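Local atomic coordinates of phosphoribosylformylglycinamidine synthase 2 (Thermus thermophilus, PDB entry 3VIU), a protein that belongs to the PurM-like family of synthases, built from two tandem pairs of AIR synthase related domains, and carries bound ADP and magnesium in this structure. Residues 44-49 / 366-371. Sequence-based numbering, arbitrary orientation.
Sequences YKNSRP and YVRVGR. With ADP (adenosine-5'-diphosphate), chain B.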
ATOM      1  N   TYR A  44      -6.819   6.380  16.084  1.00 16.58           N
ATOM      2  CA  TYR A  44      -5.415   5.969  16.130  1.00 16.49           C
ATOM      3  C   TYR A  44      -4.844   6.212  17.530  1.00 16.55           C
ATOM      4  O   TYR A  44      -3.710   6.656  17.679  1.00 18.24           O
ATOM      5  CB  TYR A  44      -4.600   6.778  15.118  1.00 15.07           C
ATOM      6  CG  TYR A  44      -4.824   6.385  13.683  1.00 18.35           C
ATOM      7  CD1 TYR A  44      -6.091   6.474  13.090  1.00 18.37           C
ATOM      8  CD2 TYR A  44      -3.776   5.876  12.920  1.00 18.41           C
ATOM      9  CE1 TYR A  44      -6.301   6.054  11.775  1.00 18.19           C
ATOM     10  CE2 TYR A  44      -3.978   5.452  11.615  1.00 18.17           C
ATOM     11  CZ  TYR A  44      -5.234   5.539  11.048  1.00 18.25           C
ATOM     12  OH  TYR A  44      -5.407   5.088   9.763  1.00 18.85           O
ATOM     13  N   LYS A  45      -5.636   5.912  18.549  1.00 18.11           N
ATOM     14  CA  LYS A  45      -5.243   6.134  19.930  1.00 19.07           C
ATOM     15  C   LYS A  45      -3.927   5.511  20.405  1.00 20.74           C
ATOM     16  O   LYS A  45      -3.175   6.146  21.138  1.00 22.93           O
ATOM     17  CB  LYS A  45      -6.390   5.713  20.847  1.00 18.77           C
ATOM     18  CG  LYS A  45      -7.626   6.591  20.686  1.00 19.79           C
ATOM     19  CD  LYS A  45      -8.755   6.198  21.635  1.00 22.49           C
ATOM     20  CE  LYS A  45      -9.186   4.750  21.418  1.00 24.11           C
ATOM     21  NZ  LYS A  45     -10.446   4.427  22.138  1.00 24.40           N
ATOM     22  N   ASN A  46      -3.629   4.290  19.984  1.00 20.61           N
ATOM     23  CA  ASN A  46      -2.398   3.651  20.425  1.00 20.16           C
ATOM     24  C   ASN A  46      -1.207   3.806  19.493  1.00 19.51           C
ATOM     25  O   ASN A  46      -0.083   3.474  19.872  1.00 20.75           O
ATOM     26  CB  ASN A  46      -2.645   2.168  20.676  1.00 19.22           C
ATOM     27  CG  ASN A  46      -3.601   1.932  21.822  1.00 22.04           C
ATOM     28  OD1 ASN A  46      -4.814   2.126  21.698  1.00 23.02           O
ATOM     29  ND2 ASN A  46      -3.059   1.525  22.955  1.00 22.24           N
ATOM     30  N   SER A  47      -1.440   4.324  18.293  1.00 18.15           N
ATOM     31  CA  SER A  47      -0.368   4.479  17.314  1.00 17.75           C
ATOM     32  C   SER A  47       0.158   5.891  17.110  1.00 17.81           C
ATOM     33  O   SER A  47       1.310   6.058  16.717  1.00 17.88           O
ATOM     34  CB  SER A  47      -0.806   3.920  15.956  1.00 16.17           C
ATOM     35  OG  SER A  47      -1.886   4.667  15.428  1.00 15.47           O
ATOM     36  N   ARG A  48      -0.670   6.903  17.365  1.00 17.75           N
ATOM     37  CA  ARG A  48      -0.237   8.286  17.176  1.00 19.15           C
ATOM     38  C   ARG A  48       1.082   8.634  17.865  1.00 18.96           C
ATOM     39  O   ARG A  48       2.002   9.125  17.220  1.00 20.91           O
ATOM     40  CB  ARG A  48      -1.337   9.261  17.618  1.00 20.53           C
ATOM     41  CG  ARG A  48      -2.165   9.834  16.452  1.00 23.79           C
ATOM     42  CD  ARG A  48      -3.629  10.079  16.845  1.00 27.80           C
ATOM     43  NE  ARG A  48      -3.786  11.081  17.897  1.00 31.42           N
ATOM     44  CZ  ARG A  48      -4.907  11.279  18.585  1.00 34.08           C
ATOM     45  NH1 ARG A  48      -5.984  10.542  18.340  1.00 33.51           N
ATOM     46  NH2 ARG A  48      -4.957  12.219  19.521  1.00 36.64           N
ATOM     47  N   PRO A  49       1.203   8.362  19.175  1.00 18.82           N
ATOM     48  CA  PRO A  49       2.440   8.673  19.900  1.00 18.51           C
ATOM     49  C   PRO A  49       3.708   8.134  19.234  1.00 20.03           C
ATOM     50  O   PRO A  49       4.770   8.749  19.328  1.00 20.67           O
ATOM     51  CB  PRO A  49       2.206   8.035  21.269  1.00 16.94           C
ATOM     52  CG  PRO A  49       0.739   8.104  21.429  1.00 16.87           C
ATOM     53  CD  PRO A  49       0.242   7.692  20.067  1.00 17.94           C
ATOM     54  N   TYR A 366      -2.643   6.614  23.900  1.00 32.13           N
ATOM     55  CA  TYR A 366      -2.099   5.791  24.965  1.00 34.29           C
ATOM     56  C   TYR A 366      -0.677   5.306  24.706  1.00 34.85           C
ATOM     57  O   TYR A 366      -0.287   5.029  23.569  1.00 35.31           O
ATOM     58  CB  TYR A 366      -3.022   4.590  25.215  1.00 34.93           C
ATOM     59  CG  TYR A 366      -4.454   4.965  25.544  1.00 35.53           C
ATOM     60  CD1 TYR A 366      -4.758   5.702  26.689  1.00 36.52           C
ATOM     61  CD2 TYR A 366      -5.503   4.593  24.705  1.00 36.55           C
ATOM     62  CE1 TYR A 366      -6.069   6.062  26.990  1.00 38.28           C
ATOM     63  CE2 TYR A 366      -6.824   4.946  24.997  1.00 38.45           C
ATOM     64  CZ  TYR A 366      -7.097   5.681  26.142  1.00 39.15           C
ATOM     65  OH  TYR A 366      -8.393   6.029  26.440  1.00 38.42           O
ATOM     66  N   VAL A 367       0.098   5.224  25.778  1.00 35.01           N
ATOM     67  CA  VAL A 367       1.465   4.747  25.694  1.00 35.65           C
ATOM     68  C   VAL A 367       1.541   3.504  26.563  1.00 36.89           C
ATOM     69  O   VAL A 367       0.944   3.455  27.639  1.00 37.34           O
ATOM     70  CB  VAL A 367       2.462   5.801  26.206  1.00 35.44           C
ATOM     71  CG1 VAL A 367       3.795   5.150  26.527  1.00 35.79           C
ATOM     72  CG2 VAL A 367       2.655   6.879  25.146  1.00 35.73           C
ATOM     73  N   ARG A 368       2.259   2.495  26.086  1.00 36.55           N
ATOM     74  CA  ARG A 368       2.403   1.253  26.830  1.00 36.99           C
ATOM     75  C   ARG A 368       3.852   0.836  26.886  1.00 36.12           C
ATOM     76  O   ARG A 368       4.726   1.493  26.317  1.00 35.98           O
ATOM     77  CB  ARG A 368       1.596   0.134  26.170  1.00 38.66           C
ATOM     78  CG  ARG A 368       0.102   0.238  26.372  1.00 42.42           C
ATOM     79  CD  ARG A 368      -0.648  -0.564  25.326  1.00 43.55           C
ATOM     80  NE  ARG A 368      -2.094  -0.446  25.481  1.00 45.69           N
ATOM     81  CZ  ARG A 368      -2.743   0.709  25.571  1.00 46.70           C
ATOM     82  NH1 ARG A 368      -2.069   1.847  25.526  1.00 48.26           N
ATOM     83  NH2 ARG A 368      -4.065   0.732  25.696  1.00 46.87           N
ATOM     84  N   VAL A 369       4.100  -0.263  27.586  1.00 35.32           N
ATOM     85  CA  VAL A 369       5.440  -0.807  27.691  1.00 34.17           C
ATOM     86  C   VAL A 369       5.445  -2.107  26.908  1.00 31.09           C
ATOM     87  O   VAL A 369       4.780  -3.075  27.275  1.00 29.81           O
ATOM     88  CB  VAL A 369       5.843  -1.084  29.157  1.00 35.50           C
ATOM     89  CG1 VAL A 369       6.064   0.236  29.888  1.00 35.52           C
ATOM     90  CG2 VAL A 369       4.760  -1.906  29.852  1.00 37.99           C
ATOM     91  N   GLY A 370       6.175  -2.109  25.801  1.00 28.28           N
ATOM     92  CA  GLY A 370       6.249  -3.301  24.991  1.00 24.05           C
ATOM     93  C   GLY A 370       7.285  -4.261  25.533  1.00 22.15           C
ATOM     94  O   GLY A 370       8.211  -3.870  26.244  1.00 17.84           O
ATOM     95  N   ARG A 371       7.097  -5.532  25.213  1.00 22.72           N
ATOM     96  CA  ARG A 371       8.014  -6.587  25.609  1.00 23.81           C
ATOM     97  C   ARG A 371       7.874  -7.664  24.555  1.00 24.13           C
ATOM     98  O   ARG A 371       6.765  -8.134  24.271  1.00 24.17           O
ATOM     99  CB  ARG A 371       7.668  -7.172  26.984  1.00 25.24           C
ATOM    100  CG  ARG A 371       8.761  -8.090  27.508  1.00 27.74           C
ATOM    101  CD  ARG A 371       8.468  -8.649  28.889  1.00 30.96           C
ATOM    102  NE  ARG A 371       7.749  -9.913  28.825  1.00 35.87           N
ATOM    103  CZ  ARG A 371       6.478 -10.065  29.176  1.00 40.28           C
ATOM    104  NH1 ARG A 371       5.785  -9.019  29.620  1.00 41.41           N
ATOM    105  NH2 ARG A 371       5.902 -11.262  29.083  1.00 40.11           N
TER
HETATM  106  PB  ADP B 800      -9.440   7.831   5.704  1.00 74.65           P
HETATM  107  O1B ADP B 800     -10.297   7.373   6.834  1.00 75.79           O
HETATM  108  O2B ADP B 800      -8.964   6.554   4.848  1.00 74.08           O
HETATM  109  O3B ADP B 800     -10.339   8.885   4.742  1.00 74.54           O
HETATM  110  PA  ADP B 800      -7.707   8.167   7.785  1.00 68.93           P
HETATM  111  O1A ADP B 800      -8.445   9.002   8.772  1.00 68.84           O
HETATM  112  O2A ADP B 800      -8.076   6.610   8.038  1.00 68.99           O
HETATM  113  O3A ADP B 800      -8.119   8.626   6.262  1.00 71.48           O
HETATM  114  O5' ADP B 800      -6.088   8.318   7.946  1.00 64.03           O
HETATM  115  C5' ADP B 800      -5.793   9.340   8.919  1.00 57.25           C
HETATM  116  C4' ADP B 800      -4.661  10.306   8.463  1.00 52.52           C
HETATM  117  O4' ADP B 800      -3.386   9.952   9.089  1.00 50.76           O
HETATM  118  C3' ADP B 800      -4.389  10.301   6.937  1.00 50.00           C
HETATM  119  O3' ADP B 800      -3.976  11.609   6.518  1.00 48.00           O
HETATM  120  C2' ADP B 800      -3.286   9.254   6.781  1.00 48.84           C
HETATM  121  O2' ADP B 800      -2.514   9.451   5.593  1.00 46.83           O
HETATM  122  C1' ADP B 800      -2.473   9.415   8.068  1.00 49.10           C
HETATM  123  N9  ADP B 800      -1.893   8.138   8.505  1.00 48.44           N
HETATM  124  C8  ADP B 800      -2.555   7.112   9.119  1.00 47.66           C
HETATM  125  N7  ADP B 800      -1.740   6.129   9.373  1.00 47.23           N
HETATM  126  C5  ADP B 800      -0.503   6.453   8.941  1.00 46.31           C
HETATM  127  C6  ADP B 800       0.761   5.808   8.940  1.00 45.84           C
HETATM  128  N6  ADP B 800       0.903   4.541   9.478  1.00 45.15           N
HETATM  129  N1  ADP B 800       1.819   6.454   8.405  1.00 45.24           N
HETATM  130  C2  ADP B 800       1.702   7.683   7.877  1.00 44.61           C
HETATM  131  N3  ADP B 800       0.532   8.323   7.859  1.00 44.46           N
HETATM  132  C4  ADP B 800      -0.581   7.754   8.373  1.00 46.63           C
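With CG anti to the carbonyl carbon in both residues (chi1 -66° in Lys-45, -57° in Tyr-366), the lysine chain and the tyrosine ring run side by side in the same direction. Lys-45 CD comes within 4.1 Å of Tyr-366 CE2, and beyond this apolar stretch both polar tips reach Glu-14 OE2, NZ by a salt bridge and OH by a hydrogen bond. The carboxylate thus holds the two ends together, and its charge may polarise the phenol. At the backbone the pair is tied by Tyr-366 N donating to Lys-45 O over 2.9 Å; the donor stands above the carbonyl plane, 39° out of it. Next to this bond the side chain of Asn-46 crosses Tyr-366 obliquely and sits over one face of the Arg-368 guanidinium, whose NH2 is salt-bridged to Glu-493. In this protein of two PurM-like halves, the arrangement joins the turn between helices 40-43 and 48-51 to the loop between helices 357-361 and 374-380. At the start of that turn, Tyr-44, with positive phi, lies in the ADP pocket: its CE2 is 3.2 Å from N7 of ADP, and Arg-48 N donates to Tyr-44 O over 3.1 Å, closing the turn. Beside the backbone bond, Pro-49 CB meets Val-367 CG2 at 4.1 Å, a small apolar contact near the protein surface.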